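Local coordinates for Adhesin/hemolysin (Burkholderia pseudomallei 1026a, PDB 4G6V), which acts as the toxic, tRNA-cleaving component of a contact-dependent growth inhibition system against neighbouring bacteria, and is captured in complex with its immunity protein CdiI, at residues A[109-114]-A[141-146]; A[50-55]-A[61-66]; A[71-76]-A[160-165]; A[116-121]-A[151-156]; A[88-93]-A[125-130]. One frame throughout, in Å; residues are numbered along the deposited sequence.

Interaction 1: A[109-114]-A[141-146]; sequences GNVRNI and PAAIEA
Val-111 reaches across from the first turn of helix 111-123 to Ala-143 and Ile-144 on helix 141-150, an example of how one branched side chain can bridge two helices. Its CB points at the second helix, and the two methyls that leave it find different targets. CG1, set opposite the backbone N by a chi1 of 164°, lies 3.8 Å from Ala-143 O and 4.3 Å from Ile-144 CA, so it rests on the backbone of the neighbouring helix. CG2 turns back beside its own N and meets Ala-143 CB at 4.1 Å. No hydrogen bond crosses the contact; it is small and made by van der Waals packing.

The start of the helix that carries Val-111 is fixed by an N-cap. Asn-110 OD1 accepts from Asn-113 N at 3.1 Å, with the donor tilted 17° from the carbonyl plane.

Val-111 also touches Ala-139 and Gln-147, while Ile-144 turns to Leu-134, just past strand 129-133. The two helices belong to successive beta-alpha-beta units: helix 111-123 joins parallel strands 99-104 and 129-133, whereas helix 141-150 leads from strand 129-133 to strand 159-162, leaving the helices side by side on one face of the sheet.

Interaction 2: A[50-55]-A[61-66]; sequences QIPPLS and RSLIRE
Pro-52 meets Leu-63 of helix 57-74 not with a flat face but with one corner of its puckered ring: CD lies 4.0 Å from Leu-63 CD1, the two side chains crossing at about a right angle. The same proline also packs against Lys-69 of the CdiI chain. The flat group here is the carbonyl of Pro-52, which works within its own loop. Pro-52 O closes the type I turn by accepting from Ser-55 N at 3.0 Å and takes a second bond from Ser-55 OG at 2.6 Å, the hydroxyl tilted 21° from the carbonyl plane.

Ile-51 carries most of the packing. Its long branch stands beside the backbone N (chi1 -54°) and runs over the helix, with CG1 at 3.5 Å from Leu-63 CB while the two side chains slide past each other in opposite directions. At the end of this branch CD1 meets Ile-64 CD1 at 3.4 Å, crossing at about a right angle. The CB of Ile-64 does not point at the loop, but a chi2 of -53° brings its terminal methyl over to it. The short branch of Ile-51 is occupied too, CG2 lying 4.0 Å from Leu-63 CD1.

One turn on, the helix presents Glu-66, a probable active-site residue, with OE2 bonded to Thr-49 OG1 and OE1 in a salt bridge with Lys-69 of CdiI. No hydrogen bond ties 50-55 to 61-66, so the contact itself is one of shape and apolar burial; directional bonds lie inside the turn, at Glu-66 and at Arg-61 and Arg-65, which reach Asp-136.

Interaction 3: A[71-76]-A[160-165]; sequences VTLANK and IVIDKL
Leu-73 and Thr-72, near the end of helix 57-74, pack on Ile-160 and Ile-162 of strand 159-162, the helix-on-sheet layering of an alpha/beta fold, here of a protein placed in the PDDEXK clan. The principle is that alternate residues of a strand serve opposite layers: Ile-160 and Ile-162 face this helix, whereas Val-161 between them turns to Pro-141 of helix 141-150 on the other side.

The apolar contacts are few and at ordinary packing distance. Leu-73 touches both isoleucines, with its CD2 at 4.4 Å from Ile-160 CG2 and its CG at 4.3 Å from Ile-162 CD1. Thr-72 and Ile-162 reach toward each other tip to tip, their methyls CG2 and CG2 being 4.1 Å apart. In Thr-72 a chi1 of -74° puts the methyl opposite the backbone N and leaves OG1 beside it, from where the hydroxyl makes a weak bond to Gln-68 O. Ile-168 of strand 168-171 and Tyr-78 extend the apolar surroundings of Leu-73.

Backbone bonds hold each partner in its own element. Asn-75 N still reaches Val-71 O in helical fashion, and Lys-76 N bonds to Leu-73 O as the helix ends. On the sheet side, Ile-160 and Ile-162 pair with strand 129-133, both bonding to Val-132.

Among side-chain polar bonds, Asp-163 begins the turn after the strand, its OD1 accepting from Asn-167 N and, in a weak bond of 3.3 Å bent to 131° at the hydrogen, from Leu-165 N.

Interaction 4: A[116-121]-A[151-156]; sequences TTISNK and YPIPGL
Ile-153 lays its CG2 methyl against Ser-119 on helix 111-123, and this is where loop and helix come nearest. The methyl lies 3.4 Å from Ser-119 CA and 3.5 Å from Ser-119 OG, touching backbone and side chain together. Ser-119 has its hydroxyl opposite the backbone N (chi1 -169°), which brings OG alongside the isoleucine; the pair is in van der Waals contact, with no hydrogen bond across.

Toward the interior the spacing is wider. The buried Ile-118 offers CG2 to two loop methyls at once, Ile-153 CD1 at 4.1 Å and Leu-156 CD1 at 4.2 Å. It meets Ile-153 at about a right angle and Leu-156 more obliquely. On the outward side, Pro-152, Pro-154 and Gly-155 are exposed. The loop keeps its shape there through a type II turn, closed by Leu-156 N to Ile-153 O at 3.1 Å, with Gly-155 taking the positive phi (90°) that this turn calls for.

Within the helix, Thr-116 O is gripped twice, by Asn-120 N at 3.1 Å and by Asn-120 ND2 at 2.8 Å, the two donors coming from opposite faces of the carbonyl plane.

Such packing illustrates the beta-alpha-beta crossover: helix 111-123 links parallel strands 99-104 and 129-133, and the loop leading into the next parallel strand, 159-162, lies along its flank. The same helix carries Lys-121, a probable active-site residue, which makes no contact with this loop and forms salt bridges with Asp-4 and Asp-96 of CdiI, consistent with CdiI covering the probable nuclease site.

Interaction 5: A[88-93]-A[125-130]; sequences GPKNPD and GQASNI
Lys-90 extends over the carbonyl of Gly-125, linking the loop before strand 94-96 to the return leg of a beta-alpha-beta unit, where helix 111-123 gives way to strand 129-133. The side chain is drawn out nearly straight, with CG opposite the backbone N at a chi1 of 174°. This length lets it span the gap between the backbones, which is 9.0 Å from Lys-90 CA to Gln-126 CA.

NZ donates to Gly-125 O at 2.8 Å. The ammonium does not approach on a lone pair; it sits above the carbonyl plane, 42° out of it. CD and CE of Lys-90 follow over the same oxygen, each 4.0 Å from Gly-125 O.

The ammonium also forms a long, weak ion pair with Asp-102, a probable active-site residue whose OD1 accepts from Asp-93 N. Asp-93, also a probable active-site residue, takes a further bond at OD2 from the N of Ala-2 of CdiI, while Asn-67 of CdiI bonds to Pro-89 and Asn-91 in the loop. The lysine thus lies beside the probable catalytic residues. Beyond the single bond, its NZ comes to 3.6 Å from Gln-126 O and 4.2 Å from Ala-127 CB.

Overall arrangement
The five contacts lie about one mixed sheet with helices on both faces. Interactions 1 and 4 share helix 111-123, their centres about 12 Å apart, and interaction 3 packs the sheet's other face while meeting interaction 1 through Pro-141 CG and Asp-163 CB, 3.5 Å apart. Interactions 2 and 3 share helix 57-74, with centres about 19 Å apart. The probable active site draws on several contacts: Glu-66 OE1 of interaction 2 lies 3.8 Å from Asp-93 OD1 of interaction 5, both acidic, and Lys-121 of interaction 4 joins interaction 5 through its backbone, Lys-121 O to Ala-127 N being 3.2 Å. The CdiI chain touches interactions 2, 4 and 5, and Asn-113 of interaction 1.

Interaction 1: A[109-114]-A[141-146]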
# COMPACT_ATOMS: atom_id res chain seq x y z
N GLY A 109 2.98 -13.06 -6.80
CA GLY A 109 4.31 -13.40 -7.29
C GLY A 109 4.68 -12.68 -8.58
O GLY A 109 5.74 -12.91 -9.13
N ASN A 110 3.79 -11.81 -9.06
CA ASN A 110 4.03 -11.05 -10.29
C ASN A 110 4.98 -9.89 -10.07
O ASN A 110 4.56 -8.78 -9.70
CB ASN A 110 2.72 -10.51 -10.86
CG ASN A 110 2.83 -10.14 -12.34
OD1 ASN A 110 3.44 -9.14 -12.70
ND2 ASN A 110 2.23 -10.96 -13.19
N VAL A 111 6.26 -10.13 -10.31
CA VAL A 111 7.31 -9.15 -10.05
C VAL A 111 7.08 -7.77 -10.68
O VAL A 111 7.33 -6.74 -10.05
CB VAL A 111 8.68 -9.70 -10.48
CG1 VAL A 111 9.68 -8.59 -10.58
CG2 VAL A 111 9.12 -10.78 -9.48
N ARG A 112 6.59 -7.75 -11.92
CA ARG A 112 6.29 -6.49 -12.59
C ARG A 112 5.24 -5.72 -11.81
O ARG A 112 5.38 -4.51 -11.54
CB ARG A 112 5.86 -6.73 -14.03
CG ARG A 112 6.97 -7.36 -14.87
CD ARG A 112 6.62 -7.53 -16.37
NE ARG A 112 7.38 -8.66 -16.93
CZ ARG A 112 7.10 -9.26 -18.10
NH1 ARG A 112 6.09 -8.84 -18.85
NH2 ARG A 112 7.84 -10.27 -18.54
N ASN A 113 4.19 -6.44 -11.41
CA ASN A 113 3.09 -5.86 -10.65
C ASN A 113 3.56 -5.36 -9.29
O ASN A 113 3.13 -4.30 -8.81
CB ASN A 113 1.94 -6.86 -10.52
CG ASN A 113 1.21 -7.10 -11.84
OD1 ASN A 113 1.68 -6.73 -12.91
ND2 ASN A 113 0.05 -7.73 -11.77
N ILE A 114 4.47 -6.12 -8.69
CA ILE A 114 5.07 -5.69 -7.44
C ILE A 114 5.75 -4.34 -7.62
O ILE A 114 5.57 -3.44 -6.80
CB ILE A 114 6.08 -6.73 -6.91
CG1 ILE A 114 5.39 -8.07 -6.68
CG2 ILE A 114 6.76 -6.22 -5.62
CD1 ILE A 114 6.10 -8.97 -5.71
N PRO A 141 14.02 -12.42 -4.55
CA PRO A 141 14.70 -11.16 -4.23
C PRO A 141 15.51 -10.66 -5.44
O PRO A 141 15.49 -9.48 -5.75
CB PRO A 141 15.65 -11.57 -3.10
CG PRO A 141 14.99 -12.70 -2.46
CD PRO A 141 14.31 -13.47 -3.57
N ALA A 142 16.20 -11.58 -6.11
CA ALA A 142 17.00 -11.28 -7.30
C ALA A 142 16.18 -10.58 -8.38
O ALA A 142 16.62 -9.59 -8.98
CB ALA A 142 17.57 -12.58 -7.87
N ALA A 143 15.00 -11.11 -8.62
CA ALA A 143 14.18 -10.66 -9.72
C ALA A 143 13.61 -9.29 -9.42
O ALA A 143 13.42 -8.48 -10.32
CB ALA A 143 13.05 -11.66 -9.99
N ILE A 144 13.33 -9.03 -8.15
CA ILE A 144 12.84 -7.71 -7.77
C ILE A 144 13.90 -6.64 -8.01
O ILE A 144 13.60 -5.57 -8.56
CB ILE A 144 12.37 -7.67 -6.31
CG1 ILE A 144 11.29 -8.72 -6.08
CG2 ILE A 144 11.84 -6.29 -5.97
CD1 ILE A 144 10.82 -8.74 -4.67
N GLU A 145 15.14 -6.94 -7.62
CA GLU A 145 16.27 -6.04 -7.78
C GLU A 145 16.52 -5.72 -9.26
O GLU A 145 16.74 -4.57 -9.63
CB GLU A 145 17.54 -6.61 -7.12
N ALA A 146 16.47 -6.76 -10.09
CA ALA A 146 16.63 -6.58 -11.54
C ALA A 146 15.58 -5.63 -12.10
O ALA A 146 15.92 -4.69 -12.84
CB ALA A 146 16.56 -7.92 -12.25

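Interaction 2: A[50-55]-A[61-66]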
# COMPACT_ATOMS: atom_id res chain seq x y z
N GLN A 50 -1.25 -3.01 16.68
CA GLN A 50 -2.35 -3.82 17.20
C GLN A 50 -3.39 -4.11 16.11
O GLN A 50 -3.94 -3.19 15.50
CB GLN A 50 -3.01 -3.14 18.40
CG GLN A 50 -2.08 -3.04 19.59
CD GLN A 50 -2.72 -2.39 20.80
OE1 GLN A 50 -3.79 -1.76 20.68
NE2 GLN A 50 -2.08 -2.55 21.98
N ILE A 51 -3.65 -5.39 15.88
CA ILE A 51 -4.53 -5.83 14.81
C ILE A 51 -5.94 -5.93 15.35
O ILE A 51 -6.16 -6.66 16.30
CB ILE A 51 -4.05 -7.18 14.26
CG1 ILE A 51 -2.58 -7.05 13.85
CG2 ILE A 51 -4.96 -7.68 13.10
CD1 ILE A 51 -1.97 -8.30 13.35
N PRO A 52 -6.88 -5.16 14.77
CA PRO A 52 -8.28 -5.16 15.20
C PRO A 52 -8.92 -6.52 14.92
O PRO A 52 -8.77 -7.05 13.81
CB PRO A 52 -8.93 -4.09 14.31
CG PRO A 52 -7.79 -3.23 13.86
CD PRO A 52 -6.65 -4.19 13.68
N PRO A 53 -9.63 -7.08 15.92
CA PRO A 53 -10.23 -8.41 15.91
C PRO A 53 -11.02 -8.68 14.63
O PRO A 53 -10.95 -9.78 14.07
CB PRO A 53 -11.20 -8.36 17.09
CG PRO A 53 -10.71 -7.27 17.96
CD PRO A 53 -10.05 -6.29 17.09
N LEU A 54 -11.79 -7.69 14.17
CA LEU A 54 -12.69 -7.90 13.03
C LEU A 54 -12.01 -7.93 11.66
O LEU A 54 -12.60 -8.43 10.70
CB LEU A 54 -13.87 -6.93 13.05
CG LEU A 54 -14.87 -7.25 14.17
CD1 LEU A 54 -16.01 -6.28 14.22
CD2 LEU A 54 -15.38 -8.66 14.04
N SER A 55 -10.79 -7.42 11.57
CA SER A 55 -9.99 -7.57 10.37
C SER A 55 -10.03 -9.01 9.89
O SER A 55 -9.94 -9.93 10.69
CB SER A 55 -8.52 -7.18 10.62
OG SER A 55 -8.40 -6.03 11.44
N ARG A 61 -3.16 -10.58 7.83
CA ARG A 61 -1.86 -11.08 7.40
C ARG A 61 -0.88 -9.95 7.08
O ARG A 61 0.31 -10.09 7.32
CB ARG A 61 -2.02 -12.03 6.21
CG ARG A 61 -0.74 -12.74 5.81
CD ARG A 61 -0.80 -13.29 4.38
NE ARG A 61 -1.17 -12.25 3.41
CZ ARG A 61 -0.32 -11.35 2.89
NH1 ARG A 61 0.97 -11.34 3.24
NH2 ARG A 61 -0.77 -10.45 2.01
N SER A 62 -1.37 -8.84 6.53
CA SER A 62 -0.49 -7.70 6.24
C SER A 62 0.02 -7.03 7.51
O SER A 62 1.16 -6.62 7.56
CB SER A 62 -1.13 -6.66 5.31
OG SER A 62 -1.14 -7.11 3.96
N LEU A 63 -0.83 -6.92 8.53
CA LEU A 63 -0.38 -6.38 9.82
C LEU A 63 0.60 -7.34 10.54
O LEU A 63 1.60 -6.90 11.09
CB LEU A 63 -1.57 -6.00 10.71
CG LEU A 63 -2.52 -4.97 10.10
CD1 LEU A 63 -3.55 -4.51 11.10
CD2 LEU A 63 -1.77 -3.76 9.53
N ILE A 64 0.32 -8.64 10.52
CA ILE A 64 1.26 -9.62 11.05
C ILE A 64 2.63 -9.37 10.44
O ILE A 64 3.61 -9.15 11.15
CB ILE A 64 0.84 -11.11 10.75
CG1 ILE A 64 -0.40 -11.51 11.53
CG2 ILE A 64 1.93 -12.08 11.16
CD1 ILE A 64 -0.26 -11.25 13.00
N ARG A 65 2.70 -9.40 9.11
CA ARG A 65 3.99 -9.27 8.43
C ARG A 65 4.75 -7.98 8.72
O ARG A 65 5.98 -7.95 8.68
CB ARG A 65 3.80 -9.47 6.94
CG ARG A 65 3.22 -10.83 6.62
CD ARG A 65 4.32 -11.83 6.53
NE ARG A 65 3.84 -13.13 6.12
CZ ARG A 65 3.56 -14.12 6.97
NH1 ARG A 65 3.72 -13.94 8.27
NH2 ARG A 65 3.13 -15.29 6.51
N GLU A 66 4.02 -6.91 9.03
CA GLU A 66 4.62 -5.64 9.43
C GLU A 66 5.28 -5.77 10.81
O GLU A 66 6.43 -5.38 11.02
CB GLU A 66 3.58 -4.52 9.44
CG GLU A 66 4.14 -3.18 9.85
CD GLU A 66 3.14 -2.34 10.63
OE1 GLU A 66 1.99 -2.24 10.16
OE2 GLU A 66 3.51 -1.77 11.69

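Interaction 3: A[71-76]-A[160-165]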
# COMPACT_ATOMS: atom_id res chain seq x y z
N VAL A 71 10.74 -7.04 13.91
CA VAL A 71 11.52 -7.91 14.77
C VAL A 71 12.70 -8.48 14.00
O VAL A 71 13.82 -8.55 14.53
CB VAL A 71 10.63 -9.04 15.36
CG1 VAL A 71 11.45 -10.27 15.83
CG2 VAL A 71 9.77 -8.48 16.49
N THR A 72 12.47 -8.86 12.75
CA THR A 72 13.50 -9.50 11.94
C THR A 72 14.66 -8.55 11.71
O THR A 72 15.81 -8.97 11.71
CB THR A 72 12.94 -9.98 10.57
OG1 THR A 72 12.13 -11.15 10.76
CG2 THR A 72 14.07 -10.32 9.59
N LEU A 73 14.35 -7.28 11.50
CA LEU A 73 15.38 -6.29 11.22
C LEU A 73 16.14 -5.90 12.49
O LEU A 73 17.37 -5.81 12.49
CB LEU A 73 14.79 -5.06 10.51
CG LEU A 73 14.42 -5.40 9.06
CD1 LEU A 73 13.96 -4.18 8.28
CD2 LEU A 73 15.56 -6.09 8.34
N ALA A 74 15.40 -5.70 13.58
CA ALA A 74 16.01 -5.36 14.84
C ALA A 74 17.03 -6.45 15.20
O ALA A 74 18.09 -6.16 15.77
CB ALA A 74 14.95 -5.20 15.91
N ASN A 75 16.73 -7.69 14.84
CA ASN A 75 17.65 -8.79 15.15
C ASN A 75 18.77 -8.92 14.13
O ASN A 75 19.62 -9.80 14.25
CB ASN A 75 16.91 -10.14 15.29
CG ASN A 75 16.05 -10.21 16.55
OD1 ASN A 75 16.33 -9.53 17.55
ND2 ASN A 75 14.99 -11.04 16.52
N LYS A 76 18.76 -8.06 13.11
CA LYS A 76 19.81 -8.05 12.10
C LYS A 76 20.74 -6.85 12.29
O LYS A 76 21.72 -6.69 11.56
CB LYS A 76 19.23 -8.07 10.69
CG LYS A 76 18.64 -9.41 10.29
CD LYS A 76 19.73 -10.44 10.02
CE LYS A 76 19.13 -11.77 9.58
NZ LYS A 76 20.01 -12.53 8.64
N ILE A 160 14.61 -2.34 1.36
CA ILE A 160 15.15 -3.50 2.06
C ILE A 160 14.31 -4.75 1.79
O ILE A 160 13.15 -4.80 2.15
CB ILE A 160 15.25 -3.26 3.58
CG1 ILE A 160 16.21 -2.10 3.85
CG2 ILE A 160 15.71 -4.53 4.28
CD1 ILE A 160 16.33 -1.67 5.29
N VAL A 161 14.91 -5.75 1.15
CA VAL A 161 14.23 -7.03 0.91
C VAL A 161 14.48 -8.04 2.04
O VAL A 161 15.62 -8.24 2.47
CB VAL A 161 14.64 -7.68 -0.43
CG1 VAL A 161 13.90 -9.00 -0.63
CG2 VAL A 161 14.37 -6.74 -1.60
N ILE A 162 13.40 -8.66 2.52
CA ILE A 162 13.49 -9.80 3.43
C ILE A 162 12.94 -11.01 2.70
O ILE A 162 11.76 -11.05 2.38
CB ILE A 162 12.67 -9.61 4.70
CG1 ILE A 162 12.99 -8.27 5.38
CG2 ILE A 162 12.95 -10.74 5.65
CD1 ILE A 162 12.08 -7.98 6.57
N ASP A 163 13.77 -12.01 2.42
CA ASP A 163 13.27 -13.16 1.68
C ASP A 163 12.60 -14.18 2.63
O ASP A 163 12.49 -13.93 3.85
CB ASP A 163 14.39 -13.80 0.83
CG ASP A 163 15.50 -14.45 1.67
OD1 ASP A 163 15.50 -14.30 2.91
OD2 ASP A 163 16.37 -15.12 1.07
N LYS A 164 12.14 -15.31 2.09
CA LYS A 164 11.44 -16.31 2.91
C LYS A 164 12.28 -16.83 4.08
O LYS A 164 11.72 -17.27 5.10
CB LYS A 164 10.93 -17.48 2.05
CG LYS A 164 9.76 -17.15 1.12
CD LYS A 164 9.33 -18.39 0.35
CE LYS A 164 8.34 -18.10 -0.78
NZ LYS A 164 7.08 -17.49 -0.29
N LEU A 165 13.61 -16.78 3.96
CA LEU A 165 14.47 -17.35 5.00
C LEU A 165 14.95 -16.30 6.00
O LEU A 165 15.73 -16.60 6.90
CB LEU A 165 15.64 -18.15 4.38
CG LEU A 165 15.26 -19.19 3.30
CD1 LEU A 165 16.41 -19.58 2.36
CD2 LEU A 165 14.62 -20.45 3.91

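Interaction 4: A[116-121]-A[151-156]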
# COMPACT_ATOMS: atom_id res chain seq x y z
N THR A 116 5.05 -2.15 -10.09
CA THR A 116 3.98 -1.19 -10.38
C THR A 116 3.37 -0.69 -9.07
O THR A 116 3.02 0.48 -8.90
CB THR A 116 2.85 -1.81 -11.26
OG1 THR A 116 3.36 -2.17 -12.55
CG2 THR A 116 1.71 -0.82 -11.45
N THR A 117 3.27 -1.61 -8.12
CA THR A 117 2.59 -1.35 -6.87
C THR A 117 3.42 -0.40 -6.04
O THR A 117 2.94 0.63 -5.58
CB THR A 117 2.28 -2.70 -6.13
OG1 THR A 117 1.38 -3.45 -6.95
CG2 THR A 117 1.65 -2.48 -4.76
N ILE A 118 4.69 -0.75 -5.86
CA ILE A 118 5.64 0.11 -5.19
C ILE A 118 5.64 1.51 -5.81
O ILE A 118 5.48 2.52 -5.11
CB ILE A 118 7.06 -0.45 -5.31
CG1 ILE A 118 7.28 -1.55 -4.28
CG2 ILE A 118 8.08 0.65 -5.09
CD1 ILE A 118 8.42 -2.48 -4.62
N SER A 119 5.86 1.55 -7.12
CA SER A 119 5.88 2.81 -7.86
C SER A 119 4.71 3.71 -7.46
O SER A 119 4.91 4.88 -7.09
CB SER A 119 5.86 2.55 -9.37
OG SER A 119 6.13 3.74 -10.08
N ASN A 120 3.50 3.15 -7.50
CA ASN A 120 2.30 3.90 -7.12
C ASN A 120 2.14 4.23 -5.64
O ASN A 120 1.62 5.30 -5.28
CB ASN A 120 1.05 3.28 -7.71
CG ASN A 120 0.96 3.50 -9.20
OD1 ASN A 120 0.66 4.60 -9.67
ND2 ASN A 120 1.28 2.46 -9.97
N LYS A 121 2.60 3.33 -4.78
CA LYS A 121 2.68 3.62 -3.36
C LYS A 121 3.54 4.86 -3.16
O LYS A 121 3.27 5.69 -2.30
CB LYS A 121 3.26 2.44 -2.58
CG LYS A 121 2.24 1.45 -2.11
CD LYS A 121 2.88 0.12 -1.81
CE LYS A 121 1.88 -0.93 -1.30
NZ LYS A 121 1.18 -0.51 -0.05
N TYR A 151 14.27 -0.33 -14.63
CA TYR A 151 13.21 0.66 -14.77
C TYR A 151 13.13 1.49 -13.50
O TYR A 151 12.30 1.25 -12.63
CB TYR A 151 11.86 -0.03 -15.06
CG TYR A 151 11.88 -0.89 -16.31
CD1 TYR A 151 12.13 -2.26 -16.24
CD2 TYR A 151 11.67 -0.32 -17.56
CE1 TYR A 151 12.16 -3.04 -17.40
CE2 TYR A 151 11.70 -1.09 -18.72
CZ TYR A 151 11.94 -2.45 -18.64
OH TYR A 151 11.98 -3.19 -19.80
N PRO A 152 14.01 2.48 -13.37
CA PRO A 152 13.98 3.20 -12.09
C PRO A 152 12.58 3.74 -11.78
O PRO A 152 11.77 4.03 -12.67
CB PRO A 152 14.98 4.34 -12.32
CG PRO A 152 15.95 3.78 -13.33
CD PRO A 152 15.08 2.97 -14.26
N ILE A 153 12.29 3.86 -10.50
CA ILE A 153 10.98 4.28 -10.05
C ILE A 153 11.13 5.66 -9.43
O ILE A 153 11.77 5.82 -8.39
CB ILE A 153 10.43 3.26 -9.04
CG1 ILE A 153 10.18 1.92 -9.73
CG2 ILE A 153 9.15 3.73 -8.37
CD1 ILE A 153 9.88 0.81 -8.75
N PRO A 154 10.55 6.68 -10.08
CA PRO A 154 10.73 8.04 -9.55
C PRO A 154 10.31 8.13 -8.09
O PRO A 154 9.28 7.59 -7.71
CB PRO A 154 9.82 8.89 -10.44
CG PRO A 154 9.77 8.15 -11.76
CD PRO A 154 9.84 6.66 -11.37
N GLY A 155 11.13 8.80 -7.28
CA GLY A 155 10.82 9.09 -5.90
C GLY A 155 11.26 8.03 -4.93
O GLY A 155 11.33 8.27 -3.71
N LEU A 156 11.57 6.85 -5.47
CA LEU A 156 11.83 5.67 -4.63
C LEU A 156 13.13 5.81 -3.84
O LEU A 156 14.17 6.17 -4.39
CB LEU A 156 11.82 4.37 -5.47
CG LEU A 156 12.16 3.08 -4.72
CD1 LEU A 156 11.24 2.90 -3.50
CD2 LEU A 156 12.11 1.86 -5.63

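Interaction 5: A[88-93]-A[125-130]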
# COMPACT_ATOMS: atom_id res chain seq x y z
N GLY A 88 4.14 15.06 9.23
CA GLY A 88 3.03 15.00 8.28
C GLY A 88 1.72 14.38 8.77
O GLY A 88 1.64 13.82 9.86
N PRO A 89 0.66 14.48 7.94
CA PRO A 89 -0.62 13.86 8.28
C PRO A 89 -0.46 12.34 8.28
O PRO A 89 -1.27 11.56 8.82
CB PRO A 89 -1.52 14.28 7.12
CG PRO A 89 -0.57 14.50 5.97
CD PRO A 89 0.66 15.09 6.60
N LYS A 90 0.63 11.93 7.64
CA LYS A 90 0.95 10.53 7.42
C LYS A 90 1.59 9.87 8.65
O LYS A 90 2.31 10.50 9.43
CB LYS A 90 1.81 10.42 6.17
CG LYS A 90 2.31 9.05 5.89
CD LYS A 90 2.71 8.89 4.44
CE LYS A 90 3.19 7.45 4.22
NZ LYS A 90 3.23 7.03 2.79
N ASN A 91 1.28 8.58 8.84
CA ASN A 91 1.80 7.81 9.96
C ASN A 91 2.59 6.60 9.45
O ASN A 91 2.01 5.53 9.26
CB ASN A 91 0.65 7.34 10.84
CG ASN A 91 -0.06 8.50 11.52
OD1 ASN A 91 0.55 9.27 12.26
ND2 ASN A 91 -1.35 8.63 11.26
N PRO A 92 3.90 6.75 9.24
CA PRO A 92 4.69 5.63 8.70
C PRO A 92 4.76 4.41 9.63
O PRO A 92 4.53 4.48 10.85
CB PRO A 92 6.08 6.23 8.50
CG PRO A 92 6.11 7.46 9.32
CD PRO A 92 4.70 7.96 9.45
N ASP A 93 5.07 3.27 9.01
CA ASP A 93 5.19 2.01 9.72
C ASP A 93 6.35 2.00 10.71
O ASP A 93 6.18 1.72 11.90
CB ASP A 93 5.36 0.86 8.71
CG ASP A 93 4.08 0.53 7.96
OD1 ASP A 93 2.99 0.94 8.43
OD2 ASP A 93 4.17 -0.14 6.91
N GLY A 125 0.92 7.52 -2.86
CA GLY A 125 0.94 7.36 -1.42
C GLY A 125 2.05 8.10 -0.69
O GLY A 125 2.00 8.23 0.53
N GLN A 126 3.05 8.59 -1.44
CA GLN A 126 4.15 9.39 -0.88
C GLN A 126 5.02 8.55 0.05
O GLN A 126 5.60 9.05 1.04
CB GLN A 126 3.62 10.62 -0.16
CG GLN A 126 2.65 11.44 -0.99
CD GLN A 126 1.95 12.50 -0.16
OE1 GLN A 126 1.63 12.26 1.01
NE2 GLN A 126 1.72 13.67 -0.76
N ALA A 127 5.09 7.27 -0.27
CA ALA A 127 6.07 6.41 0.35
C ALA A 127 7.43 6.72 -0.29
O ALA A 127 7.49 7.23 -1.41
CB ALA A 127 5.69 4.94 0.15
N SER A 128 8.50 6.42 0.43
CA SER A 128 9.87 6.59 -0.05
C SER A 128 10.67 5.29 0.17
O SER A 128 10.99 4.57 -0.77
CB SER A 128 10.53 7.73 0.72
OG SER A 128 10.15 7.67 2.09
N ASN A 129 10.98 5.00 1.44
CA ASN A 129 11.73 3.81 1.79
C ASN A 129 10.82 2.64 2.16
O ASN A 129 9.96 2.76 3.05
CB ASN A 129 12.69 4.13 2.93
CG ASN A 129 13.57 5.30 2.60
OD1 ASN A 129 14.23 5.31 1.56
ND2 ASN A 129 13.56 6.32 3.46
N ILE A 130 11.02 1.52 1.48
CA ILE A 130 10.11 0.39 1.59
C ILE A 130 10.82 -0.86 2.08
O ILE A 130 11.85 -1.26 1.52
CB ILE A 130 9.52 0.01 0.22
CG1 ILE A 130 9.14 1.25 -0.60
CG2 ILE A 130 8.37 -0.96 0.42
CD1 ILE A 130 7.77 1.78 -0.32